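Local coordinates for protein glutaminase 1 (Escherichia coli, PDB 1U60) that hydrolyses L-glutamine to L-glutamate and ammonium as a member of the glutaminase family, at residues A42-S54 against T202-A214; Y60-T72 against L256-A268. All coordinates share one frame; numbering follows the deposited sequence. Where two conformers were deposited one is given.

Contact 1 of 2, residues A42-S54 against T202-A214; sequences AVAIVTCDGNVYS and TIELATLGATLAA
Val46 forms the central bump of this interface, pushing into the groove between Ala206, Thr207 and Ala210 on helix 202-213. With CG1 anti to the backbone N (chi1 176°), its two methyls straddle the hollow: Val46 CG1 lies 3.6 Å from Ala210 CB, while Val46 CG2 sits 3.7 Å from Ala206 CB and borders Thr207 OG1. Thr207 OG1 donates to Ile203 O at 2.7 Å, turning back onto its own helix. The alanines allow helix and strand to come close, their axes 7.1 Å apart and inclined by 36°. Toward the helix start the fit reverses, and Ile203 is the bump, bordered by Ala44, Val52 and Ser54: its CG1 rests on Ala44 CB, and its CD1 reaches across to Val52 CG1 at 3.9 Å, the side chains meeting at about a right angle. Thr202 fills the next gap with CG2 against Ala44. At the other end Cys48 SG, in one of two conformers, lies over the last turn beside Ala213. No hydrogen bond joins the segments. The helix packs on one face of the five-stranded antiparallel sheet, where Ala206 also touches Ala277 of strand 274-279; the opposite face, through Val43 and Ile45, meets helix 290-303.

Contact 2 of 2, residues Y60-T72 against L256-A268; sequences YRFALESISKVCT and LPGKSGVGGGILA
The Phe62 ring meets the glycine-rich turn 261-264 and the strand that follows it obliquely, with Phe62 CE2 3.8 Å from Gly265 CA and CB near Gly263 O; beyond the two segments it stacks with Phe279. Its CG occupies the position between backbone N and carbonyl carbon (chi1 53°), which swings the ring to the turn. The carboxylate-bearing chain of Glu65 is bent at chi2 and crosses Val262 obliquely, Glu65 CG lying 3.7 Å from Val262 CG2. Glycines at 261 and 263 let the two backbones approach, the CA atoms of Ala63 and Gly263 being 4.8 Å apart, and Gly263 CA makes a CH...O contact with Ala63 O. Two waters bridge the segments. One donates to Ala63 O and Leu64 O and accepts a weak bond from Gly263 N; the other accepts from both Ser66 N and Val262 N. Ile67 CG1 inserts against the Ser260-Gly261 peptide, 3.5 Å from Ser260 C, while Val70 CG2 packs on the aliphatic part of Lys259.

Lys259, bent at chi2 and chi4, turns back so that Lys259 NZ donates to Ser260 O in the carbonyl plane at 2.7 Å. Ser66 OG stands 3.4 Å from Lys259 NZ. Tyr244 OH, outside the segments, hydrogen-bonds to Ser66 OG, Lys259 NZ and Lys69 NZ, and Asn117 OD1 also bonds Lys69 NZ. Ser66, Val262, Tyr244 and Asn117 are predicted substrate-binding residues. In the beta-lactamase clan, Ser66-Ile67-Ser68-Lys69 matches the Ser-X-X-Lys motif and Lys259-Ser260-Gly261 the Lys-Ser/Thr-Gly motif. The Lys69 and Lys259 ammonium groups and Tyr244 OH gather round Ser66 OG, which by analogy with beta-lactamases is probably the nucleophile.

From the N terminus the chain lays down the hairpin 42-54, then runs straight on through strand 62-63 into Ser66 and helix 68-80. Contact 1 closes when helix 202-213 returns after a largely helical excursion of 147 residues; contact 2 closes later, when hairpin strands 258-260 and 265-270 meet 60-72. The two loops therefore cross, their segments alternating along the chain. Both reach the same five-stranded sheet, contact 1 near the 52-56 edge and contact 2 at the 258-260 edge. They also touch directly: Glu204 OE1 forms a 2.7 Å salt bridge with Arg61 NH1, and Leu267 packs against Leu205 and Gly209, joining the helix to both segments of contact 2.

Contact 1 of 2, residues A42-S54 against T202-A214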
loop_
_atom_site.group_PDB
_atom_site.type_symbol
_atom_site.label_atom_id
_atom_site.label_comp_id
_atom_site.label_asym_id
_atom_site.label_seq_id
_atom_site.Cartn_x
_atom_site.Cartn_y
_atom_site.Cartn_z
ATOM N N ALA A 42 -4.069 -9.287 -24.582
ATOM C CA ALA A 42 -5.318 -9.843 -24.092
ATOM C C ALA A 42 -5.708 -9.179 -22.806
ATOM O O ALA A 42 -4.843 -8.663 -22.069
ATOM C CB ALA A 42 -5.223 -11.338 -23.918
ATOM N N VAL A 43 -7.004 -9.178 -22.563
ATOM C CA VAL A 43 -7.545 -8.736 -21.296
ATOM C C VAL A 43 -8.770 -9.590 -20.966
ATOM O O VAL A 43 -9.525 -10.045 -21.853
ATOM C CB VAL A 43 -7.859 -7.242 -21.302
ATOM C CG1 VAL A 43 -8.782 -6.876 -22.468
ATOM C CG2 VAL A 43 -8.428 -6.813 -19.997
ATOM N N ALA A 44 -8.953 -9.869 -19.683
ATOM C CA ALA A 44 -10.061 -10.726 -19.242
ATOM C C ALA A 44 -10.561 -10.361 -17.854
ATOM O O ALA A 44 -9.812 -9.920 -17.018
ATOM C CB ALA A 44 -9.658 -12.227 -19.229
ATOM N N ILE A 45 -11.843 -10.680 -17.619
ATOM C CA ILE A 45 -12.473 -10.688 -16.322
ATOM C C ILE A 45 -12.962 -12.114 -16.027
ATOM O O ILE A 45 -13.524 -12.799 -16.877
ATOM C CB ILE A 45 -13.716 -9.791 -16.339
ATOM C CG1 ILE A 45 -13.360 -8.318 -16.488
ATOM C CG2 ILE A 45 -14.590 -10.035 -15.124
ATOM C CD1 ILE A 45 -14.536 -7.400 -16.837
ATOM N N VAL A 46 -12.715 -12.556 -14.791
ATOM C CA VAL A 46 -13.370 -13.709 -14.245
ATOM C C VAL A 46 -14.075 -13.262 -12.966
ATOM O O VAL A 46 -13.441 -12.776 -12.040
ATOM C CB VAL A 46 -12.408 -14.852 -13.972
ATOM C CG1 VAL A 46 -13.211 -16.021 -13.288
ATOM C CG2 VAL A 46 -11.768 -15.323 -15.296
ATOM N N THR A 47 -15.400 -13.409 -12.918
ATOM C CA THR A 47 -16.166 -12.904 -11.770
ATOM C C THR A 47 -16.216 -13.937 -10.666
ATOM O O THR A 47 -15.962 -15.103 -10.905
ATOM C CB THR A 47 -17.630 -12.531 -12.151
ATOM O OG1 THR A 47 -18.422 -13.709 -12.410
ATOM C CG2 THR A 47 -17.652 -11.724 -13.464
ATOM N N CYS A 48 -16.579 -13.480 -9.472
ATOM C CA CYS A 48 -16.754 -14.359 -8.322
ATOM C C CYS A 48 -17.863 -15.357 -8.504
ATOM O O CYS A 48 -17.926 -16.366 -7.785
ATOM C CB CYS A 48 -16.987 -13.523 -7.067
ATOM S SG CYS A 48 -15.421 -12.792 -6.625
ATOM N N ASP A 49 -18.728 -15.119 -9.474
ATOM C CA ASP A 49 -19.753 -16.104 -9.835
ATOM C C ASP A 49 -19.385 -17.042 -10.967
ATOM O O ASP A 49 -20.219 -17.829 -11.388
ATOM C CB ASP A 49 -21.099 -15.412 -10.126
ATOM C CG ASP A 49 -21.704 -14.814 -8.877
ATOM O OD1 ASP A 49 -21.699 -15.526 -7.840
ATOM O OD2 ASP A 49 -22.161 -13.643 -8.811
ATOM N N GLY A 50 -18.149 -16.972 -11.455
ATOM C CA GLY A 50 -17.651 -17.893 -12.439
ATOM C C GLY A 50 -17.955 -17.573 -13.907
ATOM O O GLY A 50 -17.868 -18.444 -14.780
ATOM N N ASN A 51 -18.311 -16.342 -14.182
ATOM C CA ASN A 51 -18.482 -15.871 -15.551
ATOM C C ASN A 51 -17.190 -15.296 -16.097
ATOM O O ASN A 51 -16.455 -14.624 -15.359
ATOM C CB ASN A 51 -19.625 -14.843 -15.601
ATOM C CG ASN A 51 -20.971 -15.528 -15.367
ATOM O OD1 ASN A 51 -21.265 -16.495 -16.082
ATOM N ND2 ASN A 51 -21.688 -15.157 -14.309
ATOM N N VAL A 52 -16.946 -15.495 -17.392
ATOM C CA VAL A 52 -15.670 -15.178 -18.004
ATOM C C VAL A 52 -15.911 -14.308 -19.213
ATOM O O VAL A 52 -16.741 -14.653 -20.053
ATOM C CB VAL A 52 -14.909 -16.452 -18.473
ATOM C CG1 VAL A 52 -13.613 -16.073 -19.140
ATOM C CG2 VAL A 52 -14.661 -17.384 -17.313
ATOM N N TYR A 53 -15.188 -13.200 -19.312
ATOM C CA TYR A 53 -15.301 -12.238 -20.410
ATOM C C TYR A 53 -13.890 -11.908 -20.863
ATOM O O TYR A 53 -13.041 -11.562 -20.027
ATOM C CB TYR A 53 -15.973 -10.936 -19.971
ATOM C CG TYR A 53 -17.299 -11.193 -19.341
ATOM C CD1 TYR A 53 -18.446 -11.372 -20.136
ATOM C CD2 TYR A 53 -17.414 -11.383 -17.960
ATOM C CE1 TYR A 53 -19.683 -11.713 -19.555
ATOM C CE2 TYR A 53 -18.626 -11.699 -17.388
ATOM C CZ TYR A 53 -19.758 -11.853 -18.174
ATOM O OH TYR A 53 -20.947 -12.190 -17.591
ATOM N N SER A 54 -13.617 -11.965 -22.156
ATOM C CA SER A 54 -12.270 -11.613 -22.610
ATOM C C SER A 54 -12.230 -11.019 -23.990
ATOM O O SER A 54 -13.213 -11.059 -24.717
ATOM C CB SER A 54 -11.360 -12.832 -22.533
ATOM O OG SER A 54 -11.547 -13.684 -23.661
ATOM N N THR A 202 -4.376 -15.593 -20.187
ATOM C CA THR A 202 -4.931 -14.423 -19.509
ATOM C C THR A 202 -6.181 -14.794 -18.698
ATOM O O THR A 202 -6.448 -14.181 -17.654
ATOM C CB THR A 202 -5.208 -13.341 -20.512
ATOM O OG1 THR A 202 -3.957 -12.927 -21.097
ATOM C CG2 THR A 202 -5.761 -12.050 -19.864
ATOM N N ILE A 203 -6.969 -15.744 -19.207
ATOM C CA ILE A 203 -8.131 -16.213 -18.461
ATOM C C ILE A 203 -7.701 -16.897 -17.178
ATOM O O ILE A 203 -8.337 -16.732 -16.146
ATOM C CB ILE A 203 -9.054 -17.031 -19.378
ATOM C CG1 ILE A 203 -9.787 -16.033 -20.306
ATOM C CG2 ILE A 203 -10.110 -17.771 -18.590
ATOM C CD1 ILE A 203 -10.489 -16.646 -21.435
ATOM N N GLU A 204 -6.658 -17.723 -17.263
ATOM C CA GLU A 204 -6.110 -18.388 -16.092
ATOM C C GLU A 204 -5.577 -17.399 -15.074
ATOM O O GLU A 204 -5.823 -17.539 -13.885
ATOM C CB GLU A 204 -5.054 -19.383 -16.528
ATOM C CG GLU A 204 -5.745 -20.563 -17.219
ATOM C CD GLU A 204 -4.814 -21.476 -18.031
ATOM O OE1 GLU A 204 -3.648 -21.089 -18.357
ATOM O OE2 GLU A 204 -5.321 -22.583 -18.389
ATOM N N LEU A 205 -4.906 -16.350 -15.554
ATOM C CA LEU A 205 -4.449 -15.287 -14.645
ATOM C C LEU A 205 -5.599 -14.587 -13.959
ATOM O O LEU A 205 -5.559 -14.362 -12.747
ATOM C CB LEU A 205 -3.539 -14.323 -15.366
ATOM C CG LEU A 205 -2.938 -13.161 -14.584
ATOM C CD1 LEU A 205 -2.192 -13.730 -13.360
ATOM C CD2 LEU A 205 -1.995 -12.311 -15.409
ATOM N N ALA A 206 -6.627 -14.239 -14.721
ATOM C CA ALA A 206 -7.828 -13.647 -14.161
ATOM C C ALA A 206 -8.526 -14.555 -13.186
ATOM O O ALA A 206 -9.136 -14.090 -12.241
ATOM C CB ALA A 206 -8.793 -13.171 -15.254
ATOM N N THR A 207 -8.410 -15.877 -13.393
ATOM C CA THR A 207 -8.964 -16.840 -12.464
ATOM C C THR A 207 -8.257 -16.827 -11.111
ATOM O O THR A 207 -8.906 -16.908 -10.082
ATOM C CB THR A 207 -8.896 -18.235 -13.089
ATOM O OG1 THR A 207 -9.659 -18.272 -14.308
ATOM C CG2 THR A 207 -9.531 -19.236 -12.160
ATOM N N LEU A 208 -6.918 -16.737 -11.117
ATOM C CA LEU A 208 -6.153 -16.533 -9.883
ATOM C C LEU A 208 -6.733 -15.327 -9.157
ATOM O O LEU A 208 -7.016 -15.409 -7.949
ATOM C CB LEU A 208 -4.689 -16.317 -10.193
ATOM C CG LEU A 208 -3.772 -15.746 -9.067
ATOM C CD1 LEU A 208 -3.787 -16.598 -7.800
ATOM C CD2 LEU A 208 -2.355 -15.555 -9.531
ATOM N N GLY A 209 -6.945 -14.238 -9.878
ATOM C CA GLY A 209 -7.569 -13.053 -9.292
ATOM C C GLY A 209 -8.957 -13.286 -8.711
ATOM O O GLY A 209 -9.270 -12.776 -7.637
ATOM N N ALA A 210 -9.783 -14.050 -9.434
ATOM C CA ALA A 210 -11.133 -14.314 -9.050
ATOM C C ALA A 210 -11.187 -15.241 -7.822
ATOM O O ALA A 210 -12.045 -15.093 -6.971
ATOM C CB ALA A 210 -11.902 -14.901 -10.171
ATOM N N THR A 211 -10.229 -16.133 -7.704
ATOM C CA THR A 211 -10.151 -16.993 -6.536
ATOM C C THR A 211 -9.890 -16.128 -5.303
ATOM O O THR A 211 -10.522 -16.310 -4.252
ATOM C CB THR A 211 -9.090 -18.063 -6.722
ATOM O OG1 THR A 211 -9.446 -18.924 -7.837
ATOM C CG2 THR A 211 -9.002 -18.908 -5.455
ATOM N N LEU A 212 -8.988 -15.153 -5.438
ATOM C CA LEU A 212 -8.721 -14.254 -4.346
ATOM C C LEU A 212 -9.947 -13.367 -4.116
ATOM O O LEU A 212 -10.367 -13.158 -2.959
ATOM C CB LEU A 212 -7.481 -13.449 -4.660
ATOM C CG LEU A 212 -6.161 -14.200 -4.812
ATOM C CD1 LEU A 212 -5.029 -13.259 -5.342
ATOM C CD2 LEU A 212 -5.740 -14.892 -3.488
ATOM N N ALA A 213 -10.573 -12.846 -5.176
ATOM C CA ALA A 213 -11.738 -11.978 -4.994
ATOM C C ALA A 213 -12.898 -12.710 -4.265
ATOM O O ALA A 213 -13.647 -12.081 -3.527
ATOM C CB ALA A 213 -12.243 -11.420 -6.360
ATOM N N ALA A 214 -13.028 -14.023 -4.515
ATOM C CA ALA A 214 -14.066 -14.872 -3.933
ATOM C C ALA A 214 -13.721 -15.366 -2.513
ATOM O O ALA A 214 -14.445 -16.195 -1.941
ATOM C CB ALA A 214 -14.344 -16.045 -4.830
#

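Contact 2 of 2, residues Y60-T72 against L256-A268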
loop_
_atom_site.group_PDB
_atom_site.type_symbol
_atom_site.label_atom_id
_atom_site.label_comp_id
_atom_site.label_asym_id
_atom_site.label_seq_id
_atom_site.Cartn_x
_atom_site.Cartn_y
_atom_site.Cartn_z
ATOM N N TYR A 60 -3.560 -17.495 -25.160
ATOM C CA TYR A 60 -2.129 -17.611 -25.366
ATOM C C TYR A 60 -1.415 -17.743 -24.024
ATOM O O TYR A 60 -1.554 -16.843 -23.186
ATOM C CB TYR A 60 -1.589 -16.408 -26.114
ATOM C CG TYR A 60 -0.170 -16.620 -26.560
ATOM C CD1 TYR A 60 0.106 -17.155 -27.809
ATOM C CD2 TYR A 60 0.902 -16.289 -25.719
ATOM C CE1 TYR A 60 1.426 -17.377 -28.227
ATOM C CE2 TYR A 60 2.229 -16.481 -26.127
ATOM C CZ TYR A 60 2.483 -17.026 -27.377
ATOM O OH TYR A 60 3.789 -17.239 -27.832
ATOM N N ARG A 61 -0.664 -18.842 -23.843
ATOM C CA ARG A 61 -0.041 -19.139 -22.542
ATOM C C ARG A 61 1.381 -18.565 -22.500
ATOM O O ARG A 61 2.231 -18.891 -23.347
ATOM C CB ARG A 61 -0.030 -20.613 -22.271
ATOM C CG ARG A 61 -1.413 -21.267 -22.108
ATOM C CD ARG A 61 -1.433 -22.882 -22.445
ATOM N NE ARG A 61 -2.848 -23.399 -22.452
ATOM C CZ ARG A 61 -3.541 -23.306 -21.317
ATOM N NH1 ARG A 61 -2.883 -22.827 -20.300
ATOM N NH2 ARG A 61 -4.813 -23.679 -21.161
ATOM N N PHE A 62 1.605 -17.678 -21.512
ATOM C CA PHE A 62 2.851 -16.921 -21.345
ATOM C C PHE A 62 3.440 -17.334 -19.983
ATOM O O PHE A 62 2.758 -17.943 -19.150
ATOM C CB PHE A 62 2.622 -15.380 -21.378
ATOM C CG PHE A 62 1.554 -14.878 -20.400
ATOM C CD1 PHE A 62 0.208 -14.816 -20.786
ATOM C CD2 PHE A 62 1.890 -14.483 -19.127
ATOM C CE1 PHE A 62 -0.764 -14.400 -19.926
ATOM C CE2 PHE A 62 0.937 -14.028 -18.267
ATOM C CZ PHE A 62 -0.401 -13.996 -18.637
ATOM N N ALA A 63 4.710 -17.001 -19.756
ATOM C CA ALA A 63 5.406 -17.417 -18.510
ATOM C C ALA A 63 4.895 -16.629 -17.330
ATOM O O ALA A 63 4.766 -15.420 -17.403
ATOM C CB ALA A 63 6.937 -17.264 -18.671
ATOM N N LEU A 64 4.529 -17.332 -16.279
ATOM C CA LEU A 64 3.990 -16.781 -15.046
ATOM C C LEU A 64 4.986 -15.828 -14.387
ATOM O O LEU A 64 4.621 -14.784 -13.933
ATOM C CB LEU A 64 3.658 -17.938 -14.122
ATOM C CG LEU A 64 2.957 -17.619 -12.788
ATOM C CD1 LEU A 64 1.595 -16.996 -12.991
ATOM C CD2 LEU A 64 2.796 -18.888 -12.007
ATOM N N GLU A 65 6.238 -16.261 -14.335
ATOM C CA GLU A 65 7.348 -15.581 -13.732
ATOM C C GLU A 65 6.992 -15.078 -12.331
ATOM O O GLU A 65 6.423 -15.837 -11.562
ATOM C CB GLU A 65 7.844 -14.502 -14.704
ATOM C CG GLU A 65 8.418 -15.120 -15.995
ATOM C CD GLU A 65 9.788 -15.749 -15.781
ATOM O OE1 GLU A 65 10.362 -15.634 -14.655
ATOM O OE2 GLU A 65 10.313 -16.320 -16.746
ATOM N N SER A 66 7.220 -13.794 -12.010
ATOM C CA SER A 66 7.117 -13.407 -10.602
ATOM C C SER A 66 5.657 -13.348 -10.139
ATOM O O SER A 66 5.371 -13.200 -8.946
ATOM C CB SER A 66 7.872 -12.113 -10.288
ATOM O OG SER A 66 7.222 -11.120 -10.944
ATOM N N ILE A 67 4.687 -13.512 -11.018
ATOM C CA ILE A 67 3.332 -13.653 -10.510
ATOM C C ILE A 67 3.208 -14.890 -9.613
ATOM O O ILE A 67 2.340 -14.933 -8.698
ATOM C CB ILE A 67 2.258 -13.624 -11.679
ATOM C CG1 ILE A 67 2.305 -12.267 -12.434
ATOM C CG2 ILE A 67 0.890 -13.851 -11.115
ATOM C CD1 ILE A 67 1.556 -12.265 -13.709
ATOM N N SER A 68 4.062 -15.894 -9.856
ATOM C CA SER A 68 4.163 -17.068 -8.992
ATOM C C SER A 68 4.340 -16.726 -7.495
ATOM O O SER A 68 3.919 -17.513 -6.645
ATOM C CB SER A 68 5.341 -17.920 -9.445
ATOM O OG SER A 68 6.567 -17.289 -9.156
ATOM N N LYS A 69 4.887 -15.540 -7.185
ATOM C CA LYS A 69 5.108 -15.093 -5.797
ATOM C C LYS A 69 3.791 -15.065 -5.017
ATOM O O LYS A 69 3.756 -15.362 -3.813
ATOM C CB LYS A 69 5.818 -13.749 -5.735
ATOM C CG LYS A 69 7.157 -13.736 -6.468
ATOM C CD LYS A 69 7.723 -12.293 -6.469
ATOM C CE LYS A 69 9.140 -12.233 -7.017
ATOM N NZ LYS A 69 9.503 -10.771 -7.222
ATOM N N VAL A 70 2.688 -14.756 -5.718
ATOM C CA VAL A 70 1.387 -14.620 -5.045
ATOM C C VAL A 70 0.948 -16.031 -4.637
ATOM O O VAL A 70 0.406 -16.242 -3.532
ATOM C CB VAL A 70 0.360 -13.935 -5.964
ATOM C CG1 VAL A 70 -1.038 -14.025 -5.375
ATOM C CG2 VAL A 70 0.758 -12.516 -6.233
ATOM N N CYS A 71 1.143 -16.997 -5.538
ATOM C CA CYS A 71 0.666 -18.353 -5.259
ATOM C C CYS A 71 1.445 -19.018 -4.113
ATOM O O CYS A 71 0.886 -19.698 -3.275
ATOM C CB CYS A 71 0.759 -19.248 -6.487
ATOM S SG CYS A 71 -0.033 -18.577 -7.992
ATOM N N THR A 72 2.759 -18.822 -4.081
ATOM C CA THR A 72 3.531 -19.461 -3.033
ATOM C C THR A 72 3.270 -18.775 -1.703
ATOM O O THR A 72 3.277 -19.433 -0.610
ATOM C CB THR A 72 5.015 -19.446 -3.461
ATOM O OG1 THR A 72 5.176 -20.427 -4.523
ATOM C CG2 THR A 72 5.954 -19.840 -2.303
ATOM N N LEU A 256 -6.407 -0.859 -6.847
ATOM C CA LEU A 256 -6.694 -2.255 -6.645
ATOM C C LEU A 256 -5.391 -3.015 -6.436
ATOM O O LEU A 256 -4.386 -2.741 -7.101
ATOM C CB LEU A 256 -7.394 -2.845 -7.853
ATOM C CG LEU A 256 -8.751 -2.294 -8.270
ATOM C CD1 LEU A 256 -9.138 -2.892 -9.621
ATOM C CD2 LEU A 256 -9.799 -2.590 -7.241
ATOM N N PRO A 257 -5.408 -3.997 -5.543
ATOM C CA PRO A 257 -4.209 -4.851 -5.347
ATOM C C PRO A 257 -3.852 -5.578 -6.606
ATOM O O PRO A 257 -4.714 -6.183 -7.214
ATOM C CB PRO A 257 -4.616 -5.836 -4.254
ATOM C CG PRO A 257 -6.082 -5.613 -4.032
ATOM C CD PRO A 257 -6.530 -4.388 -4.671
ATOM N N GLY A 258 -2.581 -5.525 -6.968
ATOM C CA GLY A 258 -2.154 -6.058 -8.260
ATOM C C GLY A 258 -0.819 -6.776 -8.175
ATOM O O GLY A 258 -0.121 -6.769 -7.159
ATOM N N LYS A 259 -0.473 -7.398 -9.297
ATOM C CA LYS A 259 0.814 -8.073 -9.446
ATOM C C LYS A 259 1.203 -8.129 -10.898
ATOM O O LYS A 259 0.374 -8.443 -11.755
ATOM C CB LYS A 259 0.750 -9.485 -8.892
ATOM C CG LYS A 259 2.063 -10.251 -8.871
ATOM C CD LYS A 259 2.981 -9.850 -7.735
ATOM C CE LYS A 259 4.447 -10.211 -7.938
ATOM N NZ LYS A 259 5.216 -9.318 -8.861
ATOM N N SER A 260 2.470 -7.899 -11.171
ATOM C CA SER A 260 3.008 -8.027 -12.501
ATOM C C SER A 260 4.031 -9.179 -12.549
ATOM O O SER A 260 4.561 -9.642 -11.477
ATOM C CB SER A 260 3.740 -6.772 -12.888
ATOM O OG SER A 260 4.909 -6.640 -12.077
ATOM N N GLY A 261 4.320 -9.618 -13.775
ATOM C CA GLY A 261 5.418 -10.569 -14.065
ATOM C C GLY A 261 6.094 -10.236 -15.387
ATOM O O GLY A 261 5.487 -9.604 -16.226
ATOM N N VAL A 262 7.316 -10.711 -15.593
ATOM C CA VAL A 262 8.076 -10.364 -16.833
ATOM C C VAL A 262 7.620 -11.110 -18.108
ATOM O O VAL A 262 8.052 -10.771 -19.209
ATOM C CB VAL A 262 9.640 -10.482 -16.646
ATOM C CG1 VAL A 262 10.090 -9.520 -15.564
ATOM C CG2 VAL A 262 10.081 -11.891 -16.364
ATOM N N GLY A 263 6.719 -12.084 -17.951
ATOM C CA GLY A 263 5.980 -12.644 -19.069
ATOM C C GLY A 263 5.008 -11.699 -19.688
ATOM O O GLY A 263 4.512 -11.993 -20.773
ATOM N N GLY A 264 4.751 -10.558 -19.039
ATOM C CA GLY A 264 3.808 -9.559 -19.556
ATOM C C GLY A 264 2.424 -9.563 -18.939
ATOM O O GLY A 264 1.554 -8.844 -19.374
ATOM N N GLY A 265 2.216 -10.375 -17.915
ATOM C CA GLY A 265 0.968 -10.432 -17.189
ATOM C C GLY A 265 0.808 -9.356 -16.154
ATOM O O GLY A 265 1.790 -8.927 -15.533
ATOM N N ILE A 266 -0.423 -8.871 -16.016
ATOM C CA ILE A 266 -0.841 -7.956 -14.975
ATOM C C ILE A 266 -2.114 -8.511 -14.402
ATOM O O ILE A 266 -3.057 -8.799 -15.137
ATOM C CB ILE A 266 -1.097 -6.512 -15.533
ATOM C CG1 ILE A 266 0.189 -5.901 -16.145
ATOM C CG2 ILE A 266 -1.662 -5.565 -14.454
ATOM C CD1 ILE A 266 1.310 -5.621 -15.203
ATOM N N LEU A 267 -2.131 -8.644 -13.080
ATOM C CA LEU A 267 -3.338 -9.085 -12.358
ATOM C C LEU A 267 -3.810 -7.988 -11.439
ATOM O O LEU A 267 -3.006 -7.332 -10.755
ATOM C CB LEU A 267 -2.953 -10.278 -11.510
ATOM C CG LEU A 267 -3.982 -10.800 -10.475
ATOM C CD1 LEU A 267 -5.193 -11.384 -11.198
ATOM C CD2 LEU A 267 -3.291 -11.802 -9.570
ATOM N N ALA A 268 -5.120 -7.820 -11.350
ATOM C CA ALA A 268 -5.684 -7.042 -10.279
ATOM C C ALA A 268 -6.889 -7.742 -9.661
ATOM O O ALA A 268 -7.602 -8.485 -10.329
ATOM C CB ALA A 268 -6.090 -5.709 -10.785
HETATM O O HOH W 1 4.255 -12.969 -16.234
HETATM O O HOH W 2 8.770 -11.589 -13.315
#